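Local structure of histidine acid phosphatase (Bifidobacterium longum subsp. infantis, 6RXD) at residues S28-G33 and S490-L495; W448-R453 and P466-L471; F345-D350 and D425-G430. The protein probably removes phosphate groups from inositol polyphosphates, phytate among them, as a phytase of the histidine acid phosphatase family, and may also act on 2,3-bisphosphoglycerate. All coordinates share one frame; numbering follows the deposited sequence.

Interaction 1: S28-G33 and S490-L495; sequences SKAPKG and STWYKL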
ATOM      1  N   SER A  28       9.489   2.506 -23.261  1.00 16.20           N
ATOM      2  CA  SER A  28       9.601   3.287 -24.492  1.00 17.55           C
ATOM      3  C   SER A  28      10.659   4.390 -24.405  1.00 18.60           C
ATOM      4  O   SER A  28      10.875   4.982 -23.337  1.00 19.79           O
ATOM      5  CB  SER A  28       8.247   3.869 -24.897  1.00 15.86           C
ATOM      6  OG  SER A  28       7.892   4.959 -24.062  1.00 15.82           O
ATOM      7  N   LYS A  29      11.331   4.650 -25.526  1.00 17.17           N
ATOM      8  CA  LYS A  29      12.268   5.763 -25.619  1.00 16.82           C
ATOM      9  C   LYS A  29      11.516   7.062 -25.911  1.00 19.02           C
ATOM     10  O   LYS A  29      10.545   7.076 -26.662  1.00 20.99           O
ATOM     11  CB  LYS A  29      13.289   5.510 -26.734  1.00 20.40           C
ATOM     12  CG  LYS A  29      13.984   4.153 -26.649  1.00 25.91           C
ATOM     13  CD  LYS A  29      14.600   3.928 -25.276  1.00 37.38           C
ATOM     14  CE  LYS A  29      15.458   2.668 -25.243  1.00 40.30           C
ATOM     15  NZ  LYS A  29      15.987   2.415 -23.872  1.00 38.85           N
ATOM     16  N   ALA A  30      11.978   8.158 -25.325  1.00 20.28           N
ATOM     17  CA  ALA A  30      11.405   9.460 -25.623  1.00 21.25           C
ATOM     18  C   ALA A  30      11.662   9.793 -27.087  1.00 19.76           C
ATOM     19  O   ALA A  30      12.635   9.301 -27.677  1.00 20.79           O
ATOM     20  CB  ALA A  30      12.008  10.521 -24.712  1.00 19.02           C
ATOM     21  N   PRO A  31      10.788  10.617 -27.686  1.00 16.56           N
ATOM     22  CA  PRO A  31      10.968  10.992 -29.092  1.00 21.02           C
ATOM     23  C   PRO A  31      12.305  11.684 -29.349  1.00 22.24           C
ATOM     24  O   PRO A  31      12.902  12.280 -28.442  1.00 20.20           O
ATOM     25  CB  PRO A  31       9.804  11.954 -29.362  1.00 23.75           C
ATOM     26  CG  PRO A  31       9.261  12.324 -28.014  1.00 20.82           C
ATOM     27  CD  PRO A  31       9.540  11.161 -27.124  1.00 18.08           C
ATOM     28  N   LYS A  32      12.771  11.577 -30.590  1.00 23.68           N
ATOM     29  CA  LYS A  32      14.044  12.148 -31.016  1.00 22.51           C
ATOM     30  C   LYS A  32      14.236  13.589 -30.549  1.00 21.63           C
ATOM     31  O   LYS A  32      13.345  14.420 -30.696  1.00 23.87           O
ATOM     32  CB  LYS A  32      14.151  12.080 -32.546  1.00 23.39           C
ATOM     33  CG  LYS A  32      15.418  12.694 -33.118  1.00 36.88           C
ATOM     34  CD  LYS A  32      15.487  12.500 -34.627  1.00 43.59           C
ATOM     35  CE  LYS A  32      16.876  12.829 -35.155  1.00 50.30           C
ATOM     36  NZ  LYS A  32      17.924  12.078 -34.402  1.00 54.90           N
ATOM     37  N   GLY A  33      15.397  13.875 -29.972  1.00 22.06           N
ATOM     38  CA  GLY A  33      15.725  15.229 -29.559  1.00 22.21           C
ATOM     39  C   GLY A  33      15.452  15.512 -28.094  1.00 23.29           C
ATOM     40  O   GLY A  33      15.866  16.549 -27.571  1.00 19.35           O
ATOM     41  N   SER A 490       2.137   6.962 -28.739  1.00 17.82           N
ATOM     42  CA  SER A 490       3.106   7.348 -27.719  1.00 15.37           C
ATOM     43  C   SER A 490       2.493   7.277 -26.328  1.00 14.43           C
ATOM     44  O   SER A 490       1.279   7.456 -26.166  1.00 14.18           O
ATOM     45  CB  SER A 490       3.605   8.770 -27.975  1.00 16.88           C
ATOM     46  OG  SER A 490       4.580   9.148 -27.020  1.00 14.08           O
ATOM     47  N   THR A 491       3.346   7.005 -25.339  1.00 14.05           N
ATOM     48  CA  THR A 491       2.971   7.087 -23.926  1.00 13.19           C
ATOM     49  C   THR A 491       3.601   8.295 -23.249  1.00 12.23           C
ATOM     50  O   THR A 491       3.608   8.386 -22.020  1.00 13.79           O
ATOM     51  CB  THR A 491       3.392   5.822 -23.155  1.00 17.71           C
ATOM     52  OG1 THR A 491       4.767   5.549 -23.429  1.00 19.00           O
ATOM     53  CG2 THR A 491       2.548   4.635 -23.579  1.00 22.13           C
ATOM     54  N   TRP A 492       4.146   9.215 -24.047  1.00 11.37           N
ATOM     55  CA  TRP A 492       4.677  10.473 -23.535  1.00 13.04           C
ATOM     56  C   TRP A 492       3.648  11.583 -23.723  1.00 13.64           C
ATOM     57  O   TRP A 492       2.972  11.634 -24.749  1.00 13.87           O
ATOM     58  CB  TRP A 492       5.985  10.839 -24.251  1.00 13.75           C
ATOM     59  CG  TRP A 492       7.060   9.842 -23.990  1.00 13.44           C
ATOM     60  CD1 TRP A 492       7.248   8.645 -24.631  1.00 15.42           C
ATOM     61  CD2 TRP A 492       8.092   9.937 -23.003  1.00 12.49           C
ATOM     62  NE1 TRP A 492       8.329   7.988 -24.094  1.00 15.14           N
ATOM     63  CE2 TRP A 492       8.866   8.760 -23.093  1.00 11.96           C
ATOM     64  CE3 TRP A 492       8.432  10.901 -22.044  1.00 12.72           C
ATOM     65  CZ2 TRP A 492       9.970   8.520 -22.263  1.00 15.47           C
ATOM     66  CZ3 TRP A 492       9.525  10.667 -21.222  1.00 13.24           C
ATOM     67  CH2 TRP A 492      10.285   9.485 -21.339  1.00 14.78           C
ATOM     68  N   TYR A 493       3.561  12.477 -22.733  1.00 12.72           N
ATOM     69  CA  TYR A 493       2.570  13.556 -22.721  1.00 11.54           C
ATOM     70  C   TYR A 493       3.222  14.883 -22.376  1.00 10.77           C
ATOM     71  O   TYR A 493       4.070  14.950 -21.475  1.00 12.02           O
ATOM     72  CB  TYR A 493       1.522  13.276 -21.647  1.00 11.41           C
ATOM     73  CG  TYR A 493       0.710  12.036 -21.885  1.00 12.18           C
ATOM     74  CD1 TYR A 493      -0.586  12.129 -22.361  1.00 11.61           C
ATOM     75  CD2 TYR A 493       1.241  10.769 -21.646  1.00 10.27           C
ATOM     76  CE1 TYR A 493      -1.351  10.990 -22.577  1.00 13.64           C
ATOM     77  CE2 TYR A 493       0.477   9.614 -21.861  1.00 11.96           C
ATOM     78  CZ  TYR A 493      -0.811   9.740 -22.325  1.00 12.66           C
ATOM     79  OH  TYR A 493      -1.576   8.618 -22.535  1.00 13.13           O
ATOM     80  N   LYS A 494       2.791  15.948 -23.047  1.00 10.90           N
ATOM     81  CA  LYS A 494       3.274  17.288 -22.715  1.00 11.09           C
ATOM     82  C   LYS A 494       2.878  17.674 -21.295  1.00 12.66           C
ATOM     83  O   LYS A 494       1.780  17.333 -20.827  1.00 13.91           O
ATOM     84  CB  LYS A 494       2.693  18.322 -23.668  1.00 13.26           C
ATOM     85  CG  LYS A 494       3.340  18.370 -25.040  1.00 12.86           C
ATOM     86  CD  LYS A 494       2.880  19.636 -25.766  1.00 13.76           C
ATOM     87  CE  LYS A 494       3.459  19.707 -27.184  1.00 18.32           C
ATOM     88  NZ  LYS A 494       2.951  20.907 -27.940  1.00 16.88           N
ATOM     89  N   LEU A 495       3.769  18.395 -20.622  1.00 10.75           N
ATOM     90  CA  LEU A 495       3.481  18.891 -19.280  1.00 12.34           C
ATOM     91  C   LEU A 495       2.250  19.798 -19.284  1.00 12.77           C
ATOM     92  O   LEU A 495       1.429  19.751 -18.365  1.00 15.69           O
ATOM     93  CB  LEU A 495       4.693  19.640 -18.724  1.00 14.37           C
ATOM     94  CG  LEU A 495       4.546  20.239 -17.322  1.00 14.93           C
ATOM     95  CD1 LEU A 495       4.339  19.158 -16.285  1.00 12.89           C
ATOM     96  CD2 LEU A 495       5.779  21.066 -16.990  1.00 16.29           C
TER
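The loop 28-33 passes beside residues 490-495 without pairing, Ala30 and Trp492 coming as near as 7.1 Å between CA atoms. Trp492 carries the contact, lying with one face of its indole against the loop. Ala30 CB sits over the six-membered ring, 3.9 Å from its centroid, and Pro31 CD stands above the five-membered ring of Trp492 at 4.3 Å from that centroid: two CH-pi contacts on the same face. At the nitrogen end, Trp492 NE1 gives a weak, bent hydrogen bond to Ser28 OG (3.1 Å, 132° at the hydrogen). Ser28 OG takes the crowded position between its backbone N and carbonyl carbon (chi1 75°), which leaves it also 3.2 Å from Thr491 OG1; both hydroxyls are hydrogen-bonded to Glu476 OE2. An ST turn shapes the backbone leading into the indole, Ser490 OG accepting from Trp492 N at 3.0 Å. This is surface packing, away from the zinc sites, that lays the loop between helix 21-24 and strand 34-44 against the C-terminal part of the chain. Trp492 also touches Ile467 and Arg469 of strand 467-472; the short strand 493-494 pairs with that strand and leads straight into helix 495-501.

Interaction 2: W448-R453 and P466-L471; sequences WDVYAR and PIVRML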
ATOM      1  N   TRP A 448       7.130   9.018 -12.450  1.00 11.45           N
ATOM      2  CA  TRP A 448       7.037   9.784 -13.694  1.00 11.71           C
ATOM      3  C   TRP A 448       8.435  10.142 -14.137  1.00 13.15           C
ATOM      4  O   TRP A 448       9.251  10.578 -13.311  1.00 13.60           O
ATOM      5  CB  TRP A 448       6.284  11.100 -13.488  1.00 10.19           C
ATOM      6  CG  TRP A 448       4.805  10.993 -13.245  1.00  9.44           C
ATOM      7  CD1 TRP A 448       4.053   9.858 -13.144  1.00 13.11           C
ATOM      8  CD2 TRP A 448       3.909  12.090 -13.060  1.00  9.97           C
ATOM      9  NE1 TRP A 448       2.735  10.188 -12.903  1.00 13.33           N
ATOM     10  CE2 TRP A 448       2.624  11.554 -12.849  1.00 10.05           C
ATOM     11  CE3 TRP A 448       4.073  13.479 -13.061  1.00 12.03           C
ATOM     12  CZ2 TRP A 448       1.499  12.362 -12.629  1.00 13.37           C
ATOM     13  CZ3 TRP A 448       2.960  14.285 -12.842  1.00 12.58           C
ATOM     14  CH2 TRP A 448       1.689  13.718 -12.637  1.00 14.45           C
ATOM     15  N   ASP A 449       8.697  10.000 -15.436  1.00 11.13           N
ATOM     16  CA  ASP A 449       9.946  10.476 -16.031  1.00 10.15           C
ATOM     17  C   ASP A 449       9.662  11.703 -16.880  1.00 13.71           C
ATOM     18  O   ASP A 449       8.668  11.734 -17.603  1.00 13.96           O
ATOM     19  CB  ASP A 449      10.559   9.399 -16.924  1.00 11.66           C
ATOM     20  CG  ASP A 449      10.913   8.143 -16.163  1.00 17.26           C
ATOM     21  OD1 ASP A 449      11.298   8.245 -14.985  1.00 18.33           O
ATOM     22  OD2 ASP A 449      10.796   7.045 -16.742  1.00 17.48           O
ATOM     23  N   VAL A 450      10.543  12.703 -16.808  1.00 11.01           N
ATOM     24  CA  VAL A 450      10.338  13.935 -17.556  1.00 10.55           C
ATOM     25  C   VAL A 450      11.548  14.227 -18.422  1.00 14.74           C
ATOM     26  O   VAL A 450      12.679  14.252 -17.933  1.00 15.24           O
ATOM     27  CB  VAL A 450      10.092  15.138 -16.616  1.00 12.82           C
ATOM     28  CG1 VAL A 450       9.780  16.403 -17.424  1.00 13.49           C
ATOM     29  CG2 VAL A 450       8.956  14.833 -15.654  1.00 16.43           C
ATOM     30  N   TYR A 451      11.303  14.429 -19.711  1.00 12.88           N
ATOM     31  CA  TYR A 451      12.370  14.733 -20.653  1.00 13.19           C
ATOM     32  C   TYR A 451      12.101  16.092 -21.289  1.00 17.17           C
ATOM     33  O   TYR A 451      10.978  16.602 -21.240  1.00 15.37           O
ATOM     34  CB  TYR A 451      12.424  13.675 -21.756  1.00 13.74           C
ATOM     35  CG  TYR A 451      13.097  12.353 -21.418  1.00 15.93           C
ATOM     36  CD1 TYR A 451      14.012  11.791 -22.295  1.00 16.42           C
ATOM     37  CD2 TYR A 451      12.811  11.662 -20.246  1.00 12.25           C
ATOM     38  CE1 TYR A 451      14.614  10.574 -22.028  1.00 21.26           C
ATOM     39  CE2 TYR A 451      13.422  10.437 -19.968  1.00 17.14           C
ATOM     40  CZ  TYR A 451      14.313   9.905 -20.862  1.00 21.41           C
ATOM     41  OH  TYR A 451      14.919   8.694 -20.600  1.00 22.13           O
ATOM     42  N   ALA A 452      13.129  16.687 -21.890  1.00 15.07           N
ATOM     43  CA  ALA A 452      12.953  17.983 -22.539  1.00 14.53           C
ATOM     44  C   ALA A 452      13.812  18.063 -23.778  1.00 15.63           C
ATOM     45  O   ALA A 452      14.858  17.412 -23.860  1.00 17.32           O
ATOM     46  CB  ALA A 452      13.301  19.125 -21.578  1.00 17.35           C
ATOM     47  N   ARG A 453      13.357  18.851 -24.744  1.00 14.49           N
ATOM     48  CA  ARG A 453      14.165  19.166 -25.912  1.00 16.15           C
ATOM     49  C   ARG A 453      14.793  20.535 -25.675  1.00 17.45           C
ATOM     50  O   ARG A 453      14.092  21.494 -25.316  1.00 20.57           O
ATOM     51  CB  ARG A 453      13.292  19.180 -27.168  1.00 17.25           C
ATOM     52  CG  ARG A 453      14.026  19.612 -28.419  1.00 20.78           C
ATOM     53  CD  ARG A 453      13.124  19.562 -29.634  1.00 19.73           C
ATOM     54  NE  ARG A 453      13.845  19.930 -30.854  1.00 21.81           N
ATOM     55  CZ  ARG A 453      13.288  19.977 -32.060  1.00 25.62           C
ATOM     56  NH1 ARG A 453      12.001  19.690 -32.210  1.00 23.97           N
ATOM     57  NH2 ARG A 453      14.019  20.322 -33.115  1.00 25.40           N
ATOM     58  N   PRO A 466       8.177  20.433 -21.893  1.00 13.88           N
ATOM     59  CA  PRO A 466       8.691  19.146 -21.397  1.00 11.46           C
ATOM     60  C   PRO A 466       7.655  18.041 -21.571  1.00 12.81           C
ATOM     61  O   PRO A 466       6.466  18.328 -21.692  1.00 14.03           O
ATOM     62  CB  PRO A 466       8.899  19.398 -19.895  1.00 15.59           C
ATOM     63  CG  PRO A 466       8.959  20.906 -19.752  1.00 18.53           C
ATOM     64  CD  PRO A 466       8.057  21.440 -20.819  1.00 16.19           C
ATOM     65  N   ILE A 467       8.105  16.792 -21.584  1.00 10.84           N
ATOM     66  CA  ILE A 467       7.195  15.672 -21.786  1.00  9.98           C
ATOM     67  C   ILE A 467       7.362  14.643 -20.676  1.00 11.58           C
ATOM     68  O   ILE A 467       8.416  14.556 -20.043  1.00 13.74           O
ATOM     69  CB  ILE A 467       7.397  15.018 -23.165  1.00 10.63           C
ATOM     70  CG1 ILE A 467       8.831  14.508 -23.318  1.00 14.20           C
ATOM     71  CG2 ILE A 467       7.044  16.014 -24.284  1.00 13.59           C
ATOM     72  CD1 ILE A 467       9.030  13.659 -24.570  1.00 12.91           C
ATOM     73  N   VAL A 468       6.302  13.882 -20.417  1.00 10.58           N
ATOM     74  CA  VAL A 468       6.256  13.057 -19.223  1.00 11.15           C
ATOM     75  C   VAL A 468       5.719  11.673 -19.554  1.00 13.53           C
ATOM     76  O   VAL A 468       4.800  11.543 -20.365  1.00 12.51           O
ATOM     77  CB  VAL A 468       5.308  13.705 -18.176  1.00  9.66           C
ATOM     78  CG1 VAL A 468       5.290  12.920 -16.856  1.00  9.84           C
ATOM     79  CG2 VAL A 468       5.687  15.182 -17.905  1.00 13.63           C
ATOM     80  N   ARG A 469       6.262  10.650 -18.897  1.00 11.79           N
ATOM     81  CA  ARG A 469       5.833   9.263 -19.090  1.00 13.42           C
ATOM     82  C   ARG A 469       5.661   8.624 -17.715  1.00 12.35           C
ATOM     83  O   ARG A 469       6.463   8.876 -16.826  1.00 13.35           O
ATOM     84  CB  ARG A 469       6.915   8.519 -19.894  1.00 16.92           C
ATOM     85  CG  ARG A 469       6.715   7.028 -20.084  1.00 24.33           C
ATOM     86  CD  ARG A 469       7.398   6.188 -18.985  1.00 17.29           C
ATOM     87  NE  ARG A 469       8.857   6.330 -18.901  1.00 16.31           N
ATOM     88  CZ  ARG A 469       9.721   5.838 -19.792  1.00 14.22           C
ATOM     89  NH1 ARG A 469       9.277   5.209 -20.868  1.00 15.83           N
ATOM     90  NH2 ARG A 469      11.029   5.997 -19.619  1.00 14.75           N
ATOM     91  N   MET A 470       4.623   7.802 -17.542  1.00  8.80           N
ATOM     92  CA  MET A 470       4.336   7.183 -16.241  1.00 11.21           C
ATOM     93  C   MET A 470       4.549   5.667 -16.208  1.00 13.19           C
ATOM     94  O   MET A 470       4.242   4.963 -17.185  1.00 11.50           O
ATOM     95  CB  MET A 470       2.890   7.495 -15.810  1.00  9.66           C
ATOM     96  CG  MET A 470       2.395   6.679 -14.594  1.00 11.98           C
ATOM     97  SD  MET A 470       0.931   7.399 -13.818  1.00 12.50           S
ATOM     98  CE  MET A 470      -0.135   7.623 -15.261  1.00 12.55           C
ATOM     99  N   LEU A 471       5.091   5.186 -15.084  1.00 10.56           N
ATOM    100  CA  LEU A 471       5.103   3.762 -14.725  1.00 10.66           C
ATOM    101  C   LEU A 471       4.267   3.578 -13.466  1.00 13.97           C
ATOM    102  O   LEU A 471       4.372   4.372 -12.539  1.00 12.55           O
ATOM    103  CB  LEU A 471       6.530   3.273 -14.437  1.00 14.03           C
ATOM    104  CG  LEU A 471       7.674   3.449 -15.438  1.00 20.06           C
ATOM    105  CD1 LEU A 471       8.857   2.552 -15.038  1.00 15.39           C
ATOM    106  CD2 LEU A 471       7.264   3.173 -16.854  1.00 21.38           C
TER
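Trp448 overlaps Met470 along the pyrrole edge of its indole: Trp448 CD1 lies 3.7 Å from Met470 CB, and Trp448 NE1 makes a weak, bent N-H...S hydrogen bond to Met470 SD, 3.4 Å long. The sulfur stays near the ring plane, 75° off the ring normal, an edge-on Met-aromatic contact. On the same face of the sheet Val468 CG1 packs against Trp448 CB, while Val468 CG2 meets Val450 CG2 at 4.0 Å, the two valines side by side and pointing the same way. Helix 372-386 packs on this apolar face, with Leu379 and Ile382 against Trp448.

The strands are antiparallel neighbours in the mixed sheet of this histidine phosphatase, at 160° to each other. Asp449-Arg469 and Tyr451-Ile467 are the hydrogen-bonded pairs, each with two backbone N-H...O bonds; between them Val450 faces Val468 as a non-hydrogen-bonded pair, and Trp448 faces Met470 likewise.

The other face bears Asp449 and Arg469, a buried salt bridge with the two side chains alongside one another. The arginine chain bends at chi2 and chi3, and Arg469 NE (3.0 Å) and Arg469 NH2 (3.1 Å) both donate to the single oxygen Asp449 OD2. Both reach it on the anti side, from opposite faces of a carboxylate plane turned 79° from the guanidinium. The other oxygen, Asp449 OD1, is held by Arg118, Thr39 and Asn119, and Arg469 NH1 by Glu476 and the carbonyl of Ser28, a charge network likely to keep the aspartate ionised. Farther along that face Tyr451 CB rests on Ile467 CG1 at 4.0 Å.

Interaction 3: F345-D350 and D425-G430; sequences FAWALD and DVYTYG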
ATOM      1  N   PHE A 345     -13.093 -13.626   1.201  1.00 12.08           N
ATOM      2  CA  PHE A 345     -12.500 -12.829   2.276  1.00 12.35           C
ATOM      3  C   PHE A 345     -11.762 -11.617   1.721  1.00 14.33           C
ATOM      4  O   PHE A 345     -11.798 -10.531   2.307  1.00 12.69           O
ATOM      5  CB  PHE A 345     -11.550 -13.691   3.115  1.00 12.61           C
ATOM      6  CG  PHE A 345     -12.196 -14.937   3.662  1.00 16.38           C
ATOM      7  CD1 PHE A 345     -13.508 -14.909   4.105  1.00 19.61           C
ATOM      8  CD2 PHE A 345     -11.505 -16.143   3.693  1.00 17.55           C
ATOM      9  CE1 PHE A 345     -14.117 -16.057   4.601  1.00 23.24           C
ATOM     10  CE2 PHE A 345     -12.114 -17.301   4.179  1.00 18.85           C
ATOM     11  CZ  PHE A 345     -13.425 -17.250   4.635  1.00 21.96           C
ATOM     12  N   ALA A 346     -11.093 -11.811   0.586  1.00 11.48           N
ATOM     13  CA  ALA A 346     -10.446 -10.704  -0.108  1.00 11.46           C
ATOM     14  C   ALA A 346     -11.456  -9.646  -0.516  1.00 13.57           C
ATOM     15  O   ALA A 346     -11.172  -8.456  -0.439  1.00 13.43           O
ATOM     16  CB  ALA A 346      -9.684 -11.205  -1.339  1.00 14.97           C
ATOM     17  N   TRP A 347     -12.626 -10.072  -0.975  1.00 10.56           N
ATOM     18  CA  TRP A 347     -13.649  -9.092  -1.335  1.00 11.46           C
ATOM     19  C   TRP A 347     -14.098  -8.328  -0.110  1.00 14.00           C
ATOM     20  O   TRP A 347     -14.252  -7.115  -0.164  1.00 13.70           O
ATOM     21  CB  TRP A 347     -14.850  -9.764  -1.991  1.00 10.99           C
ATOM     22  CG  TRP A 347     -16.037  -8.868  -2.074  1.00 11.36           C
ATOM     23  CD1 TRP A 347     -16.189  -7.763  -2.879  1.00 12.77           C
ATOM     24  CD2 TRP A 347     -17.263  -9.007  -1.350  1.00 13.28           C
ATOM     25  NE1 TRP A 347     -17.433  -7.202  -2.674  1.00 13.22           N
ATOM     26  CE2 TRP A 347     -18.110  -7.949  -1.743  1.00 15.89           C
ATOM     27  CE3 TRP A 347     -17.719  -9.911  -0.386  1.00 18.73           C
ATOM     28  CZ2 TRP A 347     -19.398  -7.784  -1.221  1.00 17.88           C
ATOM     29  CZ3 TRP A 347     -19.001  -9.741   0.139  1.00 22.69           C
ATOM     30  CH2 TRP A 347     -19.822  -8.689  -0.282  1.00 22.09           C
ATOM     31  N   ALA A 348     -14.321  -9.038   0.993  1.00 12.26           N
ATOM     32  CA  ALA A 348     -14.729  -8.379   2.230  1.00 14.53           C
ATOM     33  C   ALA A 348     -13.706  -7.303   2.643  1.00 13.74           C
ATOM     34  O   ALA A 348     -14.090  -6.197   3.030  1.00 17.49           O
ATOM     35  CB  ALA A 348     -14.920  -9.408   3.341  1.00 13.86           C
ATOM     36  N   LEU A 349     -12.415  -7.611   2.549  1.00 12.40           N
ATOM     37  CA  LEU A 349     -11.393  -6.614   2.893  1.00 14.00           C
ATOM     38  C   LEU A 349     -11.320  -5.481   1.866  1.00 14.26           C
ATOM     39  O   LEU A 349     -11.232  -4.294   2.230  1.00 13.09           O
ATOM     40  CB  LEU A 349     -10.016  -7.253   3.052  1.00 15.03           C
ATOM     41  CG  LEU A 349      -9.860  -8.178   4.259  1.00 20.16           C
ATOM     42  CD1 LEU A 349      -8.381  -8.516   4.476  1.00 18.82           C
ATOM     43  CD2 LEU A 349     -10.448  -7.519   5.493  1.00 23.22           C
ATOM     44  N   ASP A 350     -11.343  -5.848   0.589  1.00  9.86           N
ATOM     45  CA  ASP A 350     -11.232  -4.858  -0.471  1.00  9.69           C
ATOM     46  C   ASP A 350     -12.403  -3.898  -0.410  1.00 12.67           C
ATOM     47  O   ASP A 350     -12.237  -2.719  -0.657  1.00 13.67           O
ATOM     48  CB  ASP A 350     -11.222  -5.524  -1.845  1.00 10.67           C
ATOM     49  CG  ASP A 350      -9.847  -6.021  -2.261  1.00 11.18           C
ATOM     50  OD1 ASP A 350      -8.846  -5.715  -1.573  1.00 13.23           O
ATOM     51  OD2 ASP A 350      -9.771  -6.705  -3.309  1.00 12.38           O
ATOM     52  N   ASP A 425     -27.129  -2.193  -3.761  1.00 17.80           N
ATOM     53  CA  ASP A 425     -26.433  -2.506  -5.012  1.00 19.69           C
ATOM     54  C   ASP A 425     -24.973  -2.087  -4.837  1.00 16.02           C
ATOM     55  O   ASP A 425     -24.556  -1.026  -5.313  1.00 17.98           O
ATOM     56  CB  ASP A 425     -27.095  -1.739  -6.173  1.00 22.34           C
ATOM     57  CG  ASP A 425     -26.498  -2.069  -7.537  1.00 27.69           C
ATOM     58  OD1 ASP A 425     -25.694  -3.017  -7.651  1.00 27.29           O
ATOM     59  OD2 ASP A 425     -26.858  -1.368  -8.507  1.00 25.86           O
ATOM     60  N   VAL A 426     -24.207  -2.916  -4.128  1.00 13.88           N
ATOM     61  CA  VAL A 426     -22.876  -2.530  -3.661  1.00 11.35           C
ATOM     62  C   VAL A 426     -21.745  -3.031  -4.550  1.00 13.20           C
ATOM     63  O   VAL A 426     -21.960  -3.833  -5.455  1.00 16.73           O
ATOM     64  CB  VAL A 426     -22.622  -3.075  -2.226  1.00 12.36           C
ATOM     65  CG1 VAL A 426     -23.665  -2.521  -1.245  1.00 17.85           C
ATOM     66  CG2 VAL A 426     -22.643  -4.614  -2.216  1.00 15.53           C
ATOM     67  N   TYR A 427     -20.541  -2.529  -4.259  1.00 11.32           N
ATOM     68  CA  TYR A 427     -19.292  -2.972  -4.867  1.00 12.44           C
ATOM     69  C   TYR A 427     -19.113  -4.482  -4.750  1.00 11.62           C
ATOM     70  O   TYR A 427     -19.171  -5.039  -3.651  1.00 12.61           O
ATOM     71  CB  TYR A 427     -18.135  -2.271  -4.147  1.00 15.20           C
ATOM     72  CG  TYR A 427     -16.783  -2.926  -4.344  1.00 11.36           C
ATOM     73  CD1 TYR A 427     -16.017  -2.659  -5.472  1.00 12.09           C
ATOM     74  CD2 TYR A 427     -16.262  -3.776  -3.383  1.00 12.37           C
ATOM     75  CE1 TYR A 427     -14.768  -3.258  -5.659  1.00 11.40           C
ATOM     76  CE2 TYR A 427     -15.028  -4.386  -3.556  1.00 13.03           C
ATOM     77  CZ  TYR A 427     -14.283  -4.122  -4.694  1.00 10.35           C
ATOM     78  OH  TYR A 427     -13.045  -4.732  -4.838  1.00 12.72           O
ATOM     79  N   THR A 428     -18.900  -5.144  -5.888  1.00 10.71           N
ATOM     80  CA  THR A 428     -18.602  -6.565  -5.896  1.00 13.13           C
ATOM     81  C   THR A 428     -17.526  -6.822  -6.923  1.00 13.04           C
ATOM     82  O   THR A 428     -17.249  -5.977  -7.768  1.00 12.10           O
ATOM     83  CB  THR A 428     -19.823  -7.432  -6.274  1.00 13.34           C
ATOM     84  OG1 THR A 428     -20.163  -7.212  -7.649  1.00 15.99           O
ATOM     85  CG2 THR A 428     -21.032  -7.130  -5.395  1.00 14.43           C
ATOM     86  N   TYR A 429     -16.925  -8.002  -6.851  1.00 10.93           N
ATOM     87  CA  TYR A 429     -15.937  -8.388  -7.835  1.00 10.77           C
ATOM     88  C   TYR A 429     -16.545  -8.541  -9.229  1.00 11.80           C
ATOM     89  O   TYR A 429     -15.841  -8.398 -10.235  1.00 17.29           O
ATOM     90  CB  TYR A 429     -15.244  -9.675  -7.391  1.00 12.25           C
ATOM     91  CG  TYR A 429     -14.134  -9.471  -6.377  1.00 11.49           C
ATOM     92  CD1 TYR A 429     -13.416 -10.557  -5.890  1.00 12.30           C
ATOM     93  CD2 TYR A 429     -13.797  -8.201  -5.907  1.00 11.24           C
ATOM     94  CE1 TYR A 429     -12.395 -10.394  -4.972  1.00 14.09           C
ATOM     95  CE2 TYR A 429     -12.759  -8.023  -4.977  1.00 10.40           C
ATOM     96  CZ  TYR A 429     -12.062  -9.138  -4.528  1.00 13.61           C
ATOM     97  OH  TYR A 429     -11.030  -9.000  -3.633  1.00 14.66           O
ATOM     98  N   GLY A 430     -17.846  -8.814  -9.293  1.00 12.71           N
ATOM     99  CA  GLY A 430     -18.529  -8.922 -10.571  1.00 12.07           C
ATOM    100  C   GLY A 430     -18.867  -7.592 -11.226  1.00 13.46           C
ATOM    101  O   GLY A 430     -19.027  -7.539 -12.451  1.00 11.36           O
TER
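Trp347 reaches out from helix 339-357 to meet Tyr427 and Tyr429, and the three rings form an aromatic cluster between the helix and the loop that precedes helix 436-439. The packing is tight around the indole. At the edge of the five-membered ring Trp347 NE1 donates to Tyr427 O over 2.9 Å, the acceptor lying in the indole plane and the bond 156° at the hydrogen. The nitrogen of a buried ring is thus satisfied by the loop backbone.

The two tyrosines use the tryptophan differently. Tyr429 offers a face: Trp347 CB sits over it, 3.9 Å from the centroid, and the indole turns an edge toward it, the planes 76° apart. Tyr427 lies nearly parallel to the five-membered ring but slid so far along that the rings barely overlap, with Trp347 CD1 3.6 Å from Tyr427 CE2. The Tyr427 hydroxyl binds the carbonyl of Trp434, and Phe354 stacks on the Tyr427 ring.

The contact is looser at Thr428, which adds little beyond its CA, 3.5 Å from Trp347 NE1. Tyr429, too, is partly exposed, unlike the buried Trp347 and Tyr427, and Arg435 makes a cation-pi contact to its ring. Its hydroxyl nevertheless reaches Ala346 and the buried Asp350, whose OD1 is bonded to Ser11 OG. Tyr429 OH donates a hydrogen bond to Asp350 OD2 at 2.6 Å, from above the carboxylate plane (46° out of it).

How the interactions relate
Interactions 1 and 2 share one region of the fold. Strand 493-494 borders strand 467-472, with Tyr493 O 2.7 Å from Val468 N, and Tyr451 packs against both Ala30 and Trp492, so the surface loop contact of interaction 1 lies directly on the strand pair of interaction 2. Glu476 OE2 is a shared partner of both. Interaction 3 lies apart, its centre about 36 Å from that of interaction 2, and joins a helix to a loop. The two buried contacts differ in kind: backbone ladder and salt bridge in interaction 2, aromatic cluster with two side-chain hydrogen bonds in interaction 3. Interaction 1 depends mainly on one tryptophan face.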